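Local atomic coordinates of D-alanyl-D-alanine carboxypeptidase DacB2 (Mycobacterium tuberculosis H37Rv, PDB entry 4RYE), a protein that shows D,D-carboxypeptidase activity on synthetic pentapeptides ending in D-Ala-D-Ala and probably trims peptidoglycan stem peptides during cell wall biogenesis. Residues Gly82-Gly86 with Arg87-Ala91. Sequence-based numbering, arbitrary orientation.
Sequences GVKPG and RSYTA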
ATOM      1  N   GLY A  82      10.904  -4.503  14.519  1.00 28.03           N
ATOM      2  CA  GLY A  82      11.624  -4.848  15.730  1.00 27.27           C
ATOM      3  C   GLY A  82      10.785  -4.800  16.996  1.00 27.40           C
ATOM      4  O   GLY A  82      11.293  -4.484  18.076  1.00 31.15           O
ATOM      5  N   VAL A  83       9.500  -5.119  16.868  1.00 25.50           N
ATOM      6  CA  VAL A  83       8.635  -5.307  18.034  1.00 25.31           C
ATOM      7  C   VAL A  83       9.206  -6.393  18.953  1.00 28.77           C
ATOM      8  O   VAL A  83       9.654  -7.445  18.486  1.00 28.75           O
ATOM      9  CB  VAL A  83       7.211  -5.696  17.598  1.00 24.07           C
ATOM     10  CG1 VAL A  83       6.350  -6.086  18.802  1.00 24.30           C
ATOM     11  CG2 VAL A  83       6.581  -4.561  16.810  1.00 22.46           C
ATOM     12  N   LYS A  84       9.219  -6.128  20.256  1.00 28.61           N
ATOM     13  CA  LYS A  84       9.753  -7.088  21.219  1.00 32.24           C
ATOM     14  C   LYS A  84       8.724  -7.404  22.304  1.00 36.08           C
ATOM     15  O   LYS A  84       8.015  -6.512  22.764  1.00 28.52           O
ATOM     16  CB  LYS A  84      11.067  -6.574  21.821  1.00 35.49           C
ATOM     17  CG  LYS A  84      12.176  -6.438  20.781  1.00 38.40           C
ATOM     18  CD  LYS A  84      13.460  -5.901  21.376  1.00 44.32           C
ATOM     19  CE  LYS A  84      14.584  -5.930  20.339  1.00 52.63           C
ATOM     20  NZ  LYS A  84      15.936  -6.002  20.967  1.00 58.95           N
ATOM     21  N   PRO A  85       8.628  -8.685  22.707  1.00 32.99           N
ATOM     22  CA  PRO A  85       7.560  -9.077  23.639  1.00 34.96           C
ATOM     23  C   PRO A  85       7.725  -8.472  25.026  1.00 31.60           C
ATOM     24  O   PRO A  85       8.835  -8.457  25.560  1.00 32.88           O
ATOM     25  CB  PRO A  85       7.697 -10.602  23.713  1.00 34.60           C
ATOM     26  CG  PRO A  85       9.133 -10.875  23.349  1.00 36.53           C
ATOM     27  CD  PRO A  85       9.459  -9.834  22.303  1.00 37.12           C
ATOM     28  N   GLY A  86       6.626  -7.980  25.595  1.00 31.85           N
ATOM     29  CA  GLY A  86       6.648  -7.368  26.915  1.00 31.86           C
ATOM     30  C   GLY A  86       6.899  -5.873  26.852  1.00 30.87           C
ATOM     31  O   GLY A  86       6.816  -5.168  27.865  1.00 31.45           O
ATOM     32  N   ARG A  87       7.219  -5.392  25.652  1.00 29.65           N
ATOM     33  CA  ARG A  87       7.451  -3.972  25.441  1.00 34.47           C
ATOM     34  C   ARG A  87       6.166  -3.265  25.008  1.00 32.01           C
ATOM     35  O   ARG A  87       5.301  -3.847  24.338  1.00 27.24           O
ATOM     36  CB  ARG A  87       8.568  -3.739  24.409  1.00 31.38           C
ATOM     37  CG  ARG A  87       9.997  -3.892  24.960  1.00 35.28           C
ATOM     38  CD  ARG A  87      10.325  -5.334  25.371  1.00 38.45           C
ATOM     39  NE  ARG A  87      11.758  -5.621  25.327  1.00 40.06           N
ATOM     40  CZ  ARG A  87      12.272  -6.847  25.332  1.00 45.14           C
ATOM     41  NH1 ARG A  87      11.465  -7.897  25.381  1.00 41.65           N
ATOM     42  NH2 ARG A  87      13.590  -7.027  25.284  1.00 48.25           N
ATOM     43  N   SER A  88       6.047  -2.001  25.398  1.00 29.44           N
ATOM     44  CA  SER A  88       4.872  -1.201  25.076  1.00 30.74           C
ATOM     45  C   SER A  88       5.095  -0.382  23.805  1.00 29.45           C
ATOM     46  O   SER A  88       6.188   0.142  23.586  1.00 25.61           O
ATOM     47  CB  SER A  88       4.562  -0.274  26.253  1.00 39.31           C
ATOM     48  OG  SER A  88       3.336   0.392  26.059  1.00 44.47           O
ATOM     49  N   TYR A  89       4.064  -0.271  22.967  1.00 24.14           N
ATOM     50  CA  TYR A  89       4.148   0.509  21.732  1.00 22.53           C
ATOM     51  C   TYR A  89       2.853   1.280  21.549  1.00 23.74           C
ATOM     52  O   TYR A  89       1.793   0.805  21.959  1.00 24.10           O
ATOM     53  CB  TYR A  89       4.357  -0.415  20.520  1.00 21.79           C
ATOM     54  CG  TYR A  89       5.600  -1.258  20.637  1.00 22.77           C
ATOM     55  CD1 TYR A  89       5.569  -2.484  21.289  1.00 24.45           C
ATOM     56  CD2 TYR A  89       6.811  -0.818  20.121  1.00 23.10           C
ATOM     57  CE1 TYR A  89       6.718  -3.253  21.428  1.00 24.77           C
ATOM     58  CE2 TYR A  89       7.975  -1.579  20.260  1.00 26.50           C
ATOM     59  CZ  TYR A  89       7.913  -2.795  20.910  1.00 26.49           C
ATOM     60  OH  TYR A  89       9.042  -3.561  21.051  1.00 27.88           O
ATOM     61  N   THR A  90       2.924   2.457  20.933  1.00 21.58           N
ATOM     62  CA  THR A  90       1.707   3.190  20.586  1.00 21.44           C
ATOM     63  C   THR A  90       1.221   2.772  19.211  1.00 20.98           C
ATOM     64  O   THR A  90       1.992   2.246  18.391  1.00 18.93           O
ATOM     65  CB  THR A  90       1.926   4.710  20.562  1.00 22.24           C
ATOM     66  OG1 THR A  90       2.835   5.033  19.503  1.00 22.51           O
ATOM     67  CG2 THR A  90       2.488   5.201  21.882  1.00 22.47           C
ATOM     68  N   ALA A  91      -0.061   3.009  18.951  1.00 19.54           N
ATOM     69  CA  ALA A  91      -0.618   2.779  17.622  1.00 20.36           C
ATOM     70  C   ALA A  91       0.157   3.554  16.564  1.00 19.23           C
ATOM     71  O   ALA A  91       0.379   3.049  15.470  1.00 20.50           O
ATOM     72  CB  ALA A  91      -2.090   3.168  17.587  1.00 17.43           C
TER
HETATM   73  O   HOH W   1      11.352  -2.128  20.536  1.00 31.23           O
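The guanidinium of Arg87 lies with one face over Lys84 CB, which sits 3.5 Å from its plane and toward its rim. Both residues belong to a type II beta turn, Lys84 to Arg87, that leads into strand 88-90. The turn is closed by Arg87 N, which donates to Lys84 O at 3.2 Å. Gly86 takes the third place with positive phi (91°), where a side chain would clash with Pro85 O. The Arg87 chain bends at chi2 (67°) and folds back over the turn. Its NH1 then donates to Pro85 O at 2.7 Å. That oxygen lies almost in the guanidinium plane, and the bond probably favours this orientation of the group, with Lys84 CB against one face. Lys84 runs out extended beyond CG. Its NZ remains 5.0 Å from Arg87 NH2, so the two positive groups do not meet.

Tyr89 reaches back from the strand to the first residue of the turn and the two before it. Its chi1 of -58° puts CG beside the backbone N and turns the ring back, which lets OH reach Lys84 N. Val83 CG1 meets CE1 of this ring obliquely at 3.9 Å. Both side chains are buried, and both also touch Leu94 of helix 91-100 and Phe182 of strand 179-184. Strand 88-90 pairs antiparallel with strand 66-68, and Asp105 OD2 accepts from the backbone N of Gly82 and Val83. The Val83 side chain is about 11 Å from that of Lys50, the probable proton acceptor. At the end of the ring, Tyr89 OH accepts from Lys84 N at 2.7 Å and also hydrogen-bonds a water at 2.8 Å, which donates weakly to Gly82 O.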